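Local coordinates for protein BRIC1 (Synthetic construct, PDB 6FF6) that is a computationally designed repeat protein with no known natural function, built to fold into a novel, corrugated all-helical architecture, at residues 188-193 / 197-202; 207-212 / 242-247. All blocks are in the same frame, centred on the assembly; numbering follows the deposited sequence.

Contact 1 (188-193 / 197-202); sequences ENLLDE and GEMQLN
Glu193 O, near the C-terminal end of helix 178-196, is gripped by backbone N-H groups of the segment that follows. Gly197 N donates to Glu193 O at 3.0 Å, tilted 33° from the carbonyl plane; Met199 N reaches Glu193 O from the opposite face, nearly straight, at 3.1 Å. Glu198 N adds a weak bond to the same oxygen. Gly197 has positive phi, where any CB would collide with the carbonyl oxygen of the residue before it. Such a shared carbonyl, with a positive-phi glycine at the first non-helical position, is a common way for an alpha helix to end.

Met199 turns back over the helix: CG stands beside its own backbone N (chi1 -74°) and the extended chain brings SD to 3.4 Å from Glu193 CB and 3.8 Å from Leu190 CD2. Glu193 CG packs on Glu198 CB; beyond it the bend at chi2 (62°) carries the carboxylate round, leaving OE2 2.9 Å from Glu198 OE1. Those acceptors make no hydrogen bond, and the like charges probably raise one carboxylate's proton affinity. With an alanine in place of Glu193, CG and the carboxylate are gone, which is likely to leave Glu198 CB and Met199 CE without the methylene they pack on.

Lys249 NZ satisfies Glu198 O. Ahead lies helix 203-224, whose Phe209 packs on Leu190; helix 231-247 meets Leu190 through Leu244 and Ala245.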
# COMPACT_ATOMS: atom_id res chain seq x y z
N GLU A 188 10.71 14.63 -21.09
CA GLU A 188 9.49 13.92 -21.47
C GLU A 188 8.75 14.63 -22.59
O GLU A 188 8.35 13.97 -23.55
CB GLU A 188 8.57 13.74 -20.26
CG GLU A 188 7.33 12.92 -20.53
CD GLU A 188 6.26 12.99 -19.47
OE1 GLU A 188 6.30 13.92 -18.64
OE2 GLU A 188 5.36 12.12 -19.48
N ASN A 189 8.55 15.94 -22.48
CA ASN A 189 7.88 16.73 -23.51
C ASN A 189 8.61 16.63 -24.86
O ASN A 189 7.95 16.45 -25.89
CB ASN A 189 7.70 18.18 -23.07
CG ASN A 189 6.63 18.37 -22.01
OD1 ASN A 189 5.70 17.56 -21.86
ND2 ASN A 189 6.74 19.45 -21.28
N LEU A 190 9.96 16.67 -24.83
CA LEU A 190 10.83 16.51 -26.00
C LEU A 190 10.70 15.08 -26.54
O LEU A 190 10.63 14.89 -27.75
CB LEU A 190 12.30 16.82 -25.66
CG LEU A 190 12.63 18.28 -25.31
CD1 LEU A 190 14.02 18.42 -24.74
CD2 LEU A 190 12.54 19.15 -26.52
N LEU A 191 10.62 14.08 -25.65
CA LEU A 191 10.44 12.68 -26.03
C LEU A 191 9.06 12.43 -26.65
O LEU A 191 8.93 11.58 -27.52
CB LEU A 191 10.68 11.75 -24.83
CG LEU A 191 12.09 11.73 -24.24
CD1 LEU A 191 12.10 11.05 -22.90
CD2 LEU A 191 13.08 11.10 -25.17
N ASP A 192 8.03 13.19 -26.20
CA ASP A 192 6.67 13.10 -26.73
C ASP A 192 6.65 13.62 -28.17
O ASP A 192 6.04 12.99 -29.04
CB ASP A 192 5.68 13.88 -25.85
CG ASP A 192 4.23 13.56 -26.17
OD1 ASP A 192 3.80 12.42 -25.90
OD2 ASP A 192 3.54 14.44 -26.70
N GLU A 193 7.34 14.73 -28.43
CA GLU A 193 7.44 15.28 -29.78
C GLU A 193 8.30 14.37 -30.67
O GLU A 193 7.98 14.19 -31.85
CB GLU A 193 7.94 16.71 -29.74
CG GLU A 193 6.84 17.76 -29.79
CD GLU A 193 5.83 17.79 -28.65
OE1 GLU A 193 6.10 18.46 -27.64
OE2 GLU A 193 4.76 17.15 -28.79
N GLY A 197 6.69 12.31 -33.87
CA GLY A 197 7.32 12.71 -35.12
C GLY A 197 7.28 14.20 -35.37
O GLY A 197 7.53 14.64 -36.50
N GLU A 198 6.95 14.99 -34.33
CA GLU A 198 6.91 16.45 -34.40
C GLU A 198 8.31 17.04 -34.40
O GLU A 198 8.53 18.08 -35.03
CB GLU A 198 6.09 17.02 -33.24
CG GLU A 198 4.61 17.14 -33.51
CD GLU A 198 3.82 17.64 -32.31
OE1 GLU A 198 3.50 16.82 -31.43
OE2 GLU A 198 3.54 18.86 -32.26
N MET A 199 9.26 16.39 -33.70
CA MET A 199 10.65 16.85 -33.59
C MET A 199 11.67 15.91 -34.21
O MET A 199 11.67 14.70 -33.95
CB MET A 199 11.01 17.14 -32.13
CG MET A 199 10.41 18.40 -31.61
SD MET A 199 10.81 18.59 -29.87
CE MET A 199 9.87 20.07 -29.47
N GLN A 200 12.58 16.50 -35.00
CA GLN A 200 13.69 15.83 -35.67
C GLN A 200 14.86 15.65 -34.69
O GLN A 200 15.27 16.62 -34.04
CB GLN A 200 14.12 16.58 -36.97
CG GLN A 200 14.27 18.11 -36.85
CD GLN A 200 14.35 18.87 -38.17
OE1 GLN A 200 14.29 18.30 -39.28
NE2 GLN A 200 14.48 20.19 -38.08
N LEU A 201 15.37 14.42 -34.57
CA LEU A 201 16.47 14.10 -33.66
C LEU A 201 17.79 13.98 -34.40
O LEU A 201 17.78 13.62 -35.58
CB LEU A 201 16.17 12.79 -32.90
CG LEU A 201 14.86 12.69 -32.10
CD1 LEU A 201 14.64 11.28 -31.59
CD2 LEU A 201 14.85 13.66 -30.93
N ASN A 202 18.91 14.28 -33.72
CA ASN A 202 20.28 14.21 -34.25
C ASN A 202 21.28 13.79 -33.16
O ASN A 202 20.86 13.57 -32.02
CB ASN A 202 20.70 15.55 -34.92
CG ASN A 202 20.73 16.76 -34.01
OD1 ASN A 202 21.24 16.73 -32.88
ND2 ASN A 202 20.20 17.86 -34.49

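Contact 2 (207-212 / 242-247); sequences NLFLET and RQLALE
Between 207-212 and 242-247 the packing is apolar, with no hydrogen bond across: Leu208 of helix 203-224 and Leu244 of the C-terminal helix 231-247 meet in the buried layer between them. The two leucines reach toward each other tip to tip: Leu208 CD2 lies 3.8 Å from Leu244 CD2 and 3.9 Å from Leu244 CD1, so one methyl rests against both branches of its partner. Leu208 gets there with CG anti to the backbone N (chi1 -172°). Their CA atoms are 8.9 Å apart, and the small interface of 120 Å² is made chiefly by Leu208 and Leu244, with a share from Phe209.

Phe209 adds a looser touch, its CE1 4.4 Å from Leu244 CD2, which approaches the ring obliquely. The ring also packs on Met187 of helix 178-196.

Two side-chain bonds stay within their own helices. Leu208 O accepts both Thr212 N and, at 2.7 Å, Thr212 OG1, the two donors coming from opposite faces of the carbonyl plane; this ties down the hydroxyl of a buried threonine. On the other helix Gln243 NE2 donates to Glu247 OE2 at 3.0 Å, meeting it from above the carboxylate plane.

Beside the leucine contact, Glu211 OE1 bonds to Tyr236 OH and joins the two helices, and Leu208 also touches Ile237. Leucine ends meeting between neighbouring helices are characteristic of a helical bundle's hydrophobic core.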
# COMPACT_ATOMS: atom_id res chain seq x y z
N ASN A 207 22.94 13.32 -27.38
CA ASN A 207 23.97 13.58 -26.37
C ASN A 207 23.47 14.50 -25.26
O ASN A 207 23.99 14.43 -24.14
CB ASN A 207 25.23 14.14 -27.01
CG ASN A 207 26.02 13.11 -27.75
OD1 ASN A 207 25.88 11.89 -27.51
ND2 ASN A 207 26.89 13.57 -28.64
N LEU A 208 22.49 15.36 -25.57
CA LEU A 208 21.91 16.23 -24.56
C LEU A 208 21.03 15.38 -23.65
O LEU A 208 21.03 15.59 -22.44
CB LEU A 208 21.13 17.41 -25.16
CG LEU A 208 20.67 18.47 -24.13
CD1 LEU A 208 21.84 19.02 -23.29
CD2 LEU A 208 19.93 19.59 -24.79
N PHE A 209 20.33 14.40 -24.25
CA PHE A 209 19.48 13.42 -23.58
C PHE A 209 20.32 12.51 -22.67
O PHE A 209 19.91 12.24 -21.54
CB PHE A 209 18.66 12.62 -24.59
CG PHE A 209 17.46 13.33 -25.20
CD1 PHE A 209 16.85 14.39 -24.54
CD2 PHE A 209 16.92 12.90 -26.40
CE1 PHE A 209 15.72 15.03 -25.09
CE2 PHE A 209 15.78 13.52 -26.94
CZ PHE A 209 15.19 14.59 -26.28
N LEU A 210 21.51 12.10 -23.14
CA LEU A 210 22.46 11.31 -22.35
C LEU A 210 23.00 12.13 -21.17
O LEU A 210 23.17 11.61 -20.07
CB LEU A 210 23.62 10.81 -23.26
CG LEU A 210 24.91 10.21 -22.63
CD1 LEU A 210 24.77 8.71 -22.37
CD2 LEU A 210 26.13 10.45 -23.53
N GLU A 211 23.24 13.43 -21.41
CA GLU A 211 23.75 14.37 -20.41
C GLU A 211 22.67 14.57 -19.36
O GLU A 211 22.99 14.52 -18.16
CB GLU A 211 24.12 15.67 -21.09
CG GLU A 211 25.22 16.44 -20.39
CD GLU A 211 25.65 17.68 -21.15
OE1 GLU A 211 24.77 18.39 -21.68
OE2 GLU A 211 26.88 17.95 -21.20
N THR A 212 21.39 14.73 -19.81
CA THR A 212 20.20 14.82 -18.94
C THR A 212 20.15 13.57 -18.06
O THR A 212 20.02 13.72 -16.84
CB THR A 212 18.90 15.00 -19.76
OG1 THR A 212 19.03 16.12 -20.63
CG2 THR A 212 17.70 15.23 -18.90
N ARG A 242 15.06 23.42 -22.74
CA ARG A 242 14.14 24.41 -23.30
C ARG A 242 14.67 25.01 -24.61
O ARG A 242 13.88 25.37 -25.48
CB ARG A 242 13.81 25.50 -22.27
CG ARG A 242 12.91 24.97 -21.19
CD ARG A 242 12.81 25.92 -20.02
NE ARG A 242 12.52 25.19 -18.79
CZ ARG A 242 12.38 25.75 -17.59
NH1 ARG A 242 12.51 27.07 -17.45
NH2 ARG A 242 12.12 25.00 -16.53
N GLN A 243 16.01 25.08 -24.74
CA GLN A 243 16.74 25.55 -25.93
C GLN A 243 16.42 24.58 -27.07
O GLN A 243 16.07 25.01 -28.16
CB GLN A 243 18.25 25.54 -25.62
CG GLN A 243 19.19 25.93 -26.75
CD GLN A 243 19.28 27.41 -26.94
OE1 GLN A 243 19.13 28.20 -26.00
NE2 GLN A 243 19.52 27.82 -28.16
N LEU A 244 16.49 23.28 -26.79
CA LEU A 244 16.18 22.20 -27.73
C LEU A 244 14.71 22.20 -28.13
O LEU A 244 14.41 21.86 -29.26
CB LEU A 244 16.53 20.87 -27.10
CG LEU A 244 17.15 19.84 -27.99
CD1 LEU A 244 18.55 20.26 -28.42
CD2 LEU A 244 17.21 18.52 -27.26
N ALA A 245 13.80 22.58 -27.22
CA ALA A 245 12.36 22.66 -27.47
C ALA A 245 12.05 23.74 -28.49
O ALA A 245 11.01 23.68 -29.15
CB ALA A 245 11.62 22.96 -26.17
N LEU A 246 12.93 24.73 -28.59
CA LEU A 246 12.85 25.84 -29.53
C LEU A 246 13.56 25.46 -30.82
O LEU A 246 13.00 25.64 -31.90
CB LEU A 246 13.50 27.12 -28.92
CG LEU A 246 12.85 27.75 -27.67
CD1 LEU A 246 13.85 28.62 -26.90
CD2 LEU A 246 11.62 28.56 -28.04
N GLU A 247 14.80 24.92 -30.69
CA GLU A 247 15.69 24.52 -31.80
C GLU A 247 15.14 23.42 -32.69
O GLU A 247 15.36 23.46 -33.91
CB GLU A 247 17.08 24.13 -31.28
CG GLU A 247 17.94 25.33 -30.94
CD GLU A 247 19.33 25.06 -30.40
OE1 GLU A 247 19.59 23.92 -29.95
OE2 GLU A 247 20.16 26.00 -30.41

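Along the chain the contacts come in series: contact 1 closes the turn from helix 178-196 into helix 203-224, and contact 2 then pairs that second helix with helix 231-247. Their centres are about 10 Å apart, on the same side of the chain's centre, and they touch directly. Leu190 of contact 1 lies between Phe209 and Ala245 of contact 2, with Leu190 CB 3.7 Å from Phe209 CZ; Leu191 also packs on that ring, and Met199 CE approaches Ala245 O. One apolar layer thus runs through three consecutive helices, linking a local turn to the packing of the C-terminal helix in this designed bundle.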